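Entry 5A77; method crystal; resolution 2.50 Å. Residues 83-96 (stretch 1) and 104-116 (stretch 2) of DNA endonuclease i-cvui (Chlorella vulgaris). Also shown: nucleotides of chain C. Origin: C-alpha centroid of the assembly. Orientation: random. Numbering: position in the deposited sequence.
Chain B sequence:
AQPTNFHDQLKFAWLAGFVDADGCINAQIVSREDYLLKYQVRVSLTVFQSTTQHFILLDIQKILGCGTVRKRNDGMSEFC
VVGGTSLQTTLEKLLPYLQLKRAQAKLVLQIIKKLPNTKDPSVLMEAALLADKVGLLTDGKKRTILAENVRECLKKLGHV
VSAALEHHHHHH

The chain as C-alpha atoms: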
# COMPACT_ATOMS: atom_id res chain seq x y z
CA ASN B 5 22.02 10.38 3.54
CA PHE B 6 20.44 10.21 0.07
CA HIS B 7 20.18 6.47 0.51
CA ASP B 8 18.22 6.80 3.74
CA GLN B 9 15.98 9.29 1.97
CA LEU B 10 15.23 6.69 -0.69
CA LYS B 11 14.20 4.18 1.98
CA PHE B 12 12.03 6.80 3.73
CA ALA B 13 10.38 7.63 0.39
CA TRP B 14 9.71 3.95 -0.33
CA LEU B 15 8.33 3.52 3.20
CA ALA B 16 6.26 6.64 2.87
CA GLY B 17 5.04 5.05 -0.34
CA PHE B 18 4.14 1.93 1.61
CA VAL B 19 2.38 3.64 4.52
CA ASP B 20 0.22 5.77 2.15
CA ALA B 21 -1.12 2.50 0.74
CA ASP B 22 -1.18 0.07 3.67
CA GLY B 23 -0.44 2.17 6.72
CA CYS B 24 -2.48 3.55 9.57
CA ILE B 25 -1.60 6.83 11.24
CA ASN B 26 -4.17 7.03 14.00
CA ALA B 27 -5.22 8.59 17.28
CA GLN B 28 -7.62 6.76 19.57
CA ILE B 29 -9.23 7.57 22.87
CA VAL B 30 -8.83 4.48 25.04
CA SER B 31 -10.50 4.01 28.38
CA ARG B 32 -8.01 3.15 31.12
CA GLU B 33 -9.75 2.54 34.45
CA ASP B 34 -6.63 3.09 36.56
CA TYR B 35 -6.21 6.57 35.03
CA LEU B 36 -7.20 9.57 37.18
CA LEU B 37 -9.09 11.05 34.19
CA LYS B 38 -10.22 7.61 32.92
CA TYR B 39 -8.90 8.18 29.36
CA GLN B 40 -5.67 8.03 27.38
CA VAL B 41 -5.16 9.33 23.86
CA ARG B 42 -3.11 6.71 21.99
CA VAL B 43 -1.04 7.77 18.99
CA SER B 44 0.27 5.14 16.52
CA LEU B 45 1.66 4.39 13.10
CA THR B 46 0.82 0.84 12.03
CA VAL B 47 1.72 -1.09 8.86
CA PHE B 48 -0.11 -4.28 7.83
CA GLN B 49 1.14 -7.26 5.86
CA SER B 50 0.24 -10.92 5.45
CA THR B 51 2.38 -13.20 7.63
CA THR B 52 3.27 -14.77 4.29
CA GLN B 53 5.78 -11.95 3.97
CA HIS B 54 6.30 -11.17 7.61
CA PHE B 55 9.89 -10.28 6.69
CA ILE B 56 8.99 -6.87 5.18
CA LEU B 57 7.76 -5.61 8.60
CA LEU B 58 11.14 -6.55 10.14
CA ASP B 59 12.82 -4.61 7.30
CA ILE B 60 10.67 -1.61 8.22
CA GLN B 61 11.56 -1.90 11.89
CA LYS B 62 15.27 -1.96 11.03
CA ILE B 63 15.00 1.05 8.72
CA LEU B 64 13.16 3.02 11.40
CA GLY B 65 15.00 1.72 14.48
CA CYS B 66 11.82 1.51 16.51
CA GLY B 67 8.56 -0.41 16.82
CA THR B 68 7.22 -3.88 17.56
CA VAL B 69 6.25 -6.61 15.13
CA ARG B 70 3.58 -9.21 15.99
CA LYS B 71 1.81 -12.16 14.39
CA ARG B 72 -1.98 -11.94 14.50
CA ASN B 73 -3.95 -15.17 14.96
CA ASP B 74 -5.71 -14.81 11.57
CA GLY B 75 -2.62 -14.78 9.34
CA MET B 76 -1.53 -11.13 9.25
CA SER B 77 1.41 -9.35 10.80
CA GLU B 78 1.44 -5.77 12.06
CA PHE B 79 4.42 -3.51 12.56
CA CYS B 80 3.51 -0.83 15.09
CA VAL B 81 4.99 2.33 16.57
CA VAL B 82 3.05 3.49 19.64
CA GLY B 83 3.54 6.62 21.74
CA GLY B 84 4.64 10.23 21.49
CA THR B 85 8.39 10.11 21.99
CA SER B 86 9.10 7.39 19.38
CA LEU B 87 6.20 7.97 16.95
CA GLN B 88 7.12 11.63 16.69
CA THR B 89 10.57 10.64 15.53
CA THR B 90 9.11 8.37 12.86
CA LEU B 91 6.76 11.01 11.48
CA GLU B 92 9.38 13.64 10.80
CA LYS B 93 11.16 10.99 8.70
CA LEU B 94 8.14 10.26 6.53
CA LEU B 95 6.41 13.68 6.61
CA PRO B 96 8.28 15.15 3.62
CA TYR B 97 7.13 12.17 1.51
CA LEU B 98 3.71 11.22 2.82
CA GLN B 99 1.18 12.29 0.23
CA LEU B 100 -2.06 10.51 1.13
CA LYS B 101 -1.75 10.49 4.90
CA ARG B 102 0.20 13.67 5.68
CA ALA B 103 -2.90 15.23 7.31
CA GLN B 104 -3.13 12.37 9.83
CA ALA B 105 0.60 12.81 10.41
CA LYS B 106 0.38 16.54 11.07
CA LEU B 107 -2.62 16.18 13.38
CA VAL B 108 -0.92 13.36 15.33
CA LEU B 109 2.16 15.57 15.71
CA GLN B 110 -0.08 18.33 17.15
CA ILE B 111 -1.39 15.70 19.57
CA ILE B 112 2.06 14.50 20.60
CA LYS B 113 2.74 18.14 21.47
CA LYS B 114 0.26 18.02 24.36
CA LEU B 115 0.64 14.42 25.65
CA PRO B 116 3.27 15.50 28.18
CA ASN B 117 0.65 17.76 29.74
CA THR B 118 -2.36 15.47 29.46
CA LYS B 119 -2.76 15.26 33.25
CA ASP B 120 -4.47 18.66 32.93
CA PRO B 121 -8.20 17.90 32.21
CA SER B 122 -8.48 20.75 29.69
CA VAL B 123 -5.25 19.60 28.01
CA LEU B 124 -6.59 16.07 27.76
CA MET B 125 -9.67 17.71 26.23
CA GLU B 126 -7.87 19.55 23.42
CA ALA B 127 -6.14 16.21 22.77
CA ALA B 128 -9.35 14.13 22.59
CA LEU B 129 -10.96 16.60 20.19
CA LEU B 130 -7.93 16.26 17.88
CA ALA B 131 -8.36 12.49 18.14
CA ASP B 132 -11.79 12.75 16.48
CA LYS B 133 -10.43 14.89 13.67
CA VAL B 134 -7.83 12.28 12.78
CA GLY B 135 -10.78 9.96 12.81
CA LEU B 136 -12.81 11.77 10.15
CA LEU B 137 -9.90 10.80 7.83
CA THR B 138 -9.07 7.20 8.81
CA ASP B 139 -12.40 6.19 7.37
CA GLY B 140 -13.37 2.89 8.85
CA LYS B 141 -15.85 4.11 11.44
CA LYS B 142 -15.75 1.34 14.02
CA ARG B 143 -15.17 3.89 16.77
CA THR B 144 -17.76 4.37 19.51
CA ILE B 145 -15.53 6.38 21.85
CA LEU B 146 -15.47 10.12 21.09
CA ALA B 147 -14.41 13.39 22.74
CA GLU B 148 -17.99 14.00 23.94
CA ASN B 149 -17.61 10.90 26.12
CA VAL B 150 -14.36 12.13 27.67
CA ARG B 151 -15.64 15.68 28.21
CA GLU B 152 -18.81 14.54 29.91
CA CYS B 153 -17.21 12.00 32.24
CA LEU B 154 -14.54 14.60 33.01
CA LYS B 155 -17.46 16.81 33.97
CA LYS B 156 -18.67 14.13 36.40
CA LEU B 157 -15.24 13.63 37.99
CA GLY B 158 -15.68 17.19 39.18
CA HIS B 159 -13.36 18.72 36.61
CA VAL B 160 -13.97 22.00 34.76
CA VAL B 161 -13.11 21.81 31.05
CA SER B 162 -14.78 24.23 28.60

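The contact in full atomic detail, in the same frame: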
# COMPACT_ATOMS: atom_id res chain seq x y z
N GLY B 83 3.11 5.66 20.72
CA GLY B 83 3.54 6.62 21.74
C GLY B 83 4.28 7.83 21.22
O GLY B 83 4.98 7.76 20.21
N GLY B 84 4.15 8.94 21.94
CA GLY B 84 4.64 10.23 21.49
C GLY B 84 6.12 10.35 21.19
O GLY B 84 6.50 10.82 20.13
N THR B 85 6.95 9.91 22.12
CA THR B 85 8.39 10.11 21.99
C THR B 85 9.06 9.31 20.86
O THR B 85 10.09 9.74 20.34
CB THR B 85 9.10 9.77 23.31
OG1 THR B 85 10.48 10.11 23.20
CG2 THR B 85 8.96 8.28 23.64
N SER B 86 8.49 8.17 20.47
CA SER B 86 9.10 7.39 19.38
C SER B 86 8.32 7.54 18.07
O SER B 86 8.89 7.35 16.99
CB SER B 86 9.19 5.92 19.76
OG SER B 86 8.02 5.48 20.42
N LEU B 87 7.03 7.85 18.16
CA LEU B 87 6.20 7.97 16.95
C LEU B 87 6.41 9.34 16.34
O LEU B 87 6.30 9.50 15.12
CB LEU B 87 4.72 7.72 17.25
CG LEU B 87 3.75 8.11 16.13
CD1 LEU B 87 4.07 7.36 14.84
CD2 LEU B 87 2.31 7.89 16.52
N GLN B 88 6.74 10.31 17.17
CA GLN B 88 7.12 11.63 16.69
C GLN B 88 8.29 11.44 15.77
O GLN B 88 8.22 11.74 14.59
CB GLN B 88 7.48 12.60 17.84
CG GLN B 88 7.77 14.02 17.36
CD GLN B 88 8.31 14.93 18.46
OE1 GLN B 88 8.23 14.61 19.65
NE2 GLN B 88 8.86 16.07 18.07
N THR B 89 9.35 10.86 16.30
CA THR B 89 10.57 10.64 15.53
C THR B 89 10.36 9.92 14.20
O THR B 89 11.07 10.17 13.23
CB THR B 89 11.58 9.88 16.39
OG1 THR B 89 11.92 10.71 17.50
CG2 THR B 89 12.85 9.56 15.62
N THR B 90 9.36 9.04 14.13
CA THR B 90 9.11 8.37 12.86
C THR B 90 8.42 9.31 11.86
O THR B 90 8.67 9.24 10.65
CB THR B 90 8.25 7.10 13.07
OG1 THR B 90 8.95 6.21 13.95
CG2 THR B 90 8.02 6.40 11.75
N LEU B 91 7.57 10.20 12.36
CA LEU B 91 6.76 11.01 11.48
C LEU B 91 7.57 12.06 10.71
O LEU B 91 7.35 12.21 9.50
CB LEU B 91 5.63 11.66 12.28
CG LEU B 91 4.55 10.60 12.52
CD1 LEU B 91 3.43 11.09 13.41
CD2 LEU B 91 4.00 10.13 11.19
N GLU B 92 8.50 12.68 11.39
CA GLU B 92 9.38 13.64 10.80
C GLU B 92 10.28 13.03 9.73
O GLU B 92 10.88 13.72 8.95
CB GLU B 92 10.20 14.32 11.91
CG GLU B 92 9.78 14.06 13.36
CD GLU B 92 10.20 15.15 14.33
OE1 GLU B 92 9.44 16.12 14.49
OE2 GLU B 92 11.26 15.05 14.96
N LYS B 93 10.40 11.72 9.72
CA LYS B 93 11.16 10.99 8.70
C LYS B 93 10.32 10.89 7.45
O LYS B 93 10.79 11.16 6.36
CB LYS B 93 11.56 9.60 9.19
CG LYS B 93 12.86 9.57 9.94
CD LYS B 93 12.96 8.35 10.81
CE LYS B 93 14.15 8.42 11.72
NZ LYS B 93 14.06 7.39 12.80
N LEU B 94 9.05 10.52 7.64
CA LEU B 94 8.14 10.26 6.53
C LEU B 94 7.47 11.51 5.99
O LEU B 94 7.26 11.64 4.78
CB LEU B 94 7.07 9.26 6.98
CG LEU B 94 7.70 7.94 7.43
CD1 LEU B 94 6.68 6.92 7.91
CD2 LEU B 94 8.52 7.38 6.28
N LEU B 95 7.14 12.43 6.89
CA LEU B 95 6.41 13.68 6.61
C LEU B 95 6.72 14.35 5.27
O LEU B 95 5.79 14.67 4.53
CB LEU B 95 6.68 14.67 7.74
CG LEU B 95 5.58 15.58 8.24
CD1 LEU B 95 4.26 14.84 8.32
CD2 LEU B 95 6.00 16.09 9.61
N PRO B 96 8.01 14.54 4.93
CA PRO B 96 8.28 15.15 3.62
C PRO B 96 7.81 14.31 2.42
O PRO B 96 7.73 14.84 1.30
CB PRO B 96 9.81 15.27 3.60
CG PRO B 96 10.22 15.24 5.03
CD PRO B 96 9.26 14.30 5.68
N GLN B 104 -3.12 13.17 8.62
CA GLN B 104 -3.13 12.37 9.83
C GLN B 104 -1.81 12.53 10.57
O GLN B 104 -1.78 12.64 11.79
CB GLN B 104 -3.38 10.89 9.51
CG GLN B 104 -4.73 10.59 8.91
CD GLN B 104 -4.65 10.36 7.41
OE1 GLN B 104 -4.60 11.30 6.61
NE2 GLN B 104 -4.61 9.09 7.03
N ALA B 105 -0.71 12.57 9.82
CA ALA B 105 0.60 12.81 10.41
C ALA B 105 0.64 14.12 11.18
O ALA B 105 0.98 14.14 12.36
CB ALA B 105 1.67 12.81 9.36
N LYS B 106 0.28 15.20 10.51
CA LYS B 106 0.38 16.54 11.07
C LYS B 106 -0.51 16.70 12.30
O LYS B 106 -0.11 17.30 13.31
CB LYS B 106 0.03 17.58 10.01
CG LYS B 106 1.07 18.67 9.85
CD LYS B 106 2.35 18.15 9.23
CE LYS B 106 3.43 19.23 9.18
NZ LYS B 106 3.82 19.68 10.55
N LEU B 107 -1.72 16.14 12.23
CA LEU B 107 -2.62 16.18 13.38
C LEU B 107 -2.01 15.41 14.55
O LEU B 107 -1.91 15.95 15.66
CB LEU B 107 -3.99 15.61 13.01
CG LEU B 107 -4.82 16.53 12.11
CD1 LEU B 107 -6.21 15.96 11.86
CD2 LEU B 107 -4.92 17.92 12.71
N VAL B 108 -1.56 14.18 14.30
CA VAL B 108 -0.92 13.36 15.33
C VAL B 108 0.31 14.04 15.94
O VAL B 108 0.57 13.91 17.14
CB VAL B 108 -0.54 11.97 14.76
CG1 VAL B 108 0.36 11.22 15.74
CG2 VAL B 108 -1.80 11.16 14.48
N LEU B 109 1.06 14.80 15.14
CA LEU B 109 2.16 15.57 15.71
C LEU B 109 1.67 16.74 16.59
O LEU B 109 2.35 17.11 17.55
CB LEU B 109 3.07 16.10 14.61
CG LEU B 109 3.93 15.02 13.96
CD1 LEU B 109 4.82 15.58 12.88
CD2 LEU B 109 4.75 14.27 15.01
N GLN B 110 0.50 17.31 16.27
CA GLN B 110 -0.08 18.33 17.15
C GLN B 110 -0.55 17.68 18.45
O GLN B 110 -0.50 18.31 19.52
CB GLN B 110 -1.25 19.06 16.47
CG GLN B 110 -0.84 20.19 15.51
CD GLN B 110 0.21 21.10 16.11
OE1 GLN B 110 0.10 21.50 17.27
NE2 GLN B 110 1.24 21.43 15.34
N ILE B 111 -1.00 16.43 18.36
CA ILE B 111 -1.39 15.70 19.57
C ILE B 111 -0.20 15.32 20.45
O ILE B 111 -0.27 15.39 21.67
CB ILE B 111 -2.15 14.40 19.26
CG1 ILE B 111 -3.40 14.69 18.43
CG2 ILE B 111 -2.51 13.66 20.55
CD1 ILE B 111 -4.30 13.47 18.27
N ILE B 112 0.90 14.91 19.83
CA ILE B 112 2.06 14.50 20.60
C ILE B 112 2.59 15.71 21.36
O ILE B 112 3.20 15.57 22.43
CB ILE B 112 3.16 13.88 19.70
CG1 ILE B 112 2.74 12.47 19.25
CG2 ILE B 112 4.49 13.79 20.43
CD1 ILE B 112 3.60 11.90 18.11
N LYS B 113 2.32 16.90 20.82
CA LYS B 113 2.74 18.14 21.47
C LYS B 113 2.18 18.29 22.89
O LYS B 113 2.88 18.77 23.78
CB LYS B 113 2.33 19.34 20.61
CG LYS B 113 3.50 20.22 20.22
CD LYS B 113 3.14 21.13 19.06
CE LYS B 113 3.58 20.50 17.74
NZ LYS B 113 3.89 21.50 16.67
N LYS B 114 0.95 17.84 23.09
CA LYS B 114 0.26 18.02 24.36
C LYS B 114 0.23 16.80 25.30
O LYS B 114 -0.17 16.93 26.46
CB LYS B 114 -1.17 18.47 24.10
CG LYS B 114 -1.36 19.09 22.74
CD LYS B 114 -2.69 19.77 22.62
CE LYS B 114 -2.51 21.08 21.90
NZ LYS B 114 -3.68 21.96 22.09
N LEU B 115 0.64 15.63 24.82
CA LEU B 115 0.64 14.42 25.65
C LEU B 115 1.44 14.58 26.95
O LEU B 115 1.02 14.07 27.98
CB LEU B 115 1.18 13.21 24.88
CG LEU B 115 0.40 12.71 23.67
CD1 LEU B 115 1.14 11.54 23.03
CD2 LEU B 115 -1.02 12.31 24.06
N PRO B 116 2.60 15.27 26.90
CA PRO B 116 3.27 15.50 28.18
C PRO B 116 2.42 16.21 29.23
O PRO B 116 2.67 16.05 30.43
CB PRO B 116 4.47 16.36 27.78
CG PRO B 116 4.79 15.90 26.39
CD PRO B 116 3.45 15.67 25.76
P DA C 4 2.65 5.13 24.93
OP1 DA C 4 3.42 6.39 24.90
OP2 DA C 4 1.34 5.00 24.26
O5' DA C 4 3.64 3.99 24.38
C5' DA C 4 4.89 3.75 25.06
C4' DA C 4 5.12 2.26 25.27
O4' DA C 4 4.13 1.75 26.19
C3' DA C 4 5.00 1.40 24.01
O3' DA C 4 6.15 0.59 23.87
C2' DA C 4 3.74 0.57 24.25
C1' DA C 4 3.70 0.48 25.76
N9 DA C 4 2.36 0.28 26.29
C8 DA C 4 1.32 1.16 26.22
N7 DA C 4 0.22 0.73 26.80
C5 DA C 4 0.57 -0.51 27.30
C6 DA C 4 -0.16 -1.46 28.05
N6 DA C 4 -1.44 -1.30 28.39
N1 DA C 4 0.48 -2.59 28.40
C2 DA C 4 1.77 -2.75 28.04
N3 DA C 4 2.56 -1.92 27.36
C4 DA C 4 1.89 -0.80 27.01

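The two stretches form a roughly antiparallel helix-helix contact that is held by apolar side-chain packing, with no hydrogen bond passing between them. Helix 84-94 and helix 104-114 run with an angle of 147° between their N-to-C directions, and their axes approach to 9.9 Å. The register follows from this arrangement: Gly84 lies nearest Ile112, Gln88 nearest Leu109 and Leu91 nearest Ala105, so that advancing along the first helix means retreating along the second. Together the two surfaces bury 495 Å².

The backbones come closest at the start of the first helix, where the CA atoms of Gly84 and Ile112 are 5.1 Å apart. Glycine makes this approach possible: a CB on Gly84 would point toward the second stretch and sit tightly against Ile112 CG2 and Leu115 CD1. In its absence Ile112 CG2 reaches to 3.6 Å from Gly84 O, and Leu115 CD1 lies 4.0 Å from Gly84 CA. Ile112 also extends CD1 along the first helix, to 3.6 Å from Gln88 N and 4.3 Å from Leu87 CG. Gln88 N is already engaged within its own helix, donating to Gly84 O at 3.0 Å, so the methyl group packs against a backbone whose polar needs are met.

Further along, leucines from the first stretch meet the small and branched residues of the second. Leu87 CD2 and Leu91 CD1 each lie 3.9 Å from Val108 CG1, which bridges successive turns of the first helix. Leu91 also places CD1 3.8 Å from Leu109 CD2 and CD2 4.0 Å from Ala105 CB; the short alanine side chain leaves the leucine room to settle close to the second helix. Gln88, whose CA-to-CB bond points sideways, lays CG 3.8 Å from Leu109 CD2, while its OE1 lies 3.9 Å from Ile112 CG2.

Leu95, just beyond the first helix, closes the other end of the contact. Its two methyl groups are 3.5 Å from their partners, CD1 from Ala105 CB and CD2 from Leu109 CD1. The CA-to-CB bond of Lys106 points away, yet its side chain curls back and brings CD to 3.9 Å from Leu95 CD1, an apolar contact made by the methylene chain.

Gly83, at the N-cap position, serves a different surface. Its CA is 3.2 Å from OP1 of DA4 in chain C, and a CB there would clash with that phosphate oxygen. Its phi/psi of 99°/151° independently calls for glycine. Adjacent glycines thus admit two close neighbours, DNA at Gly83 and the second helix at Gly84.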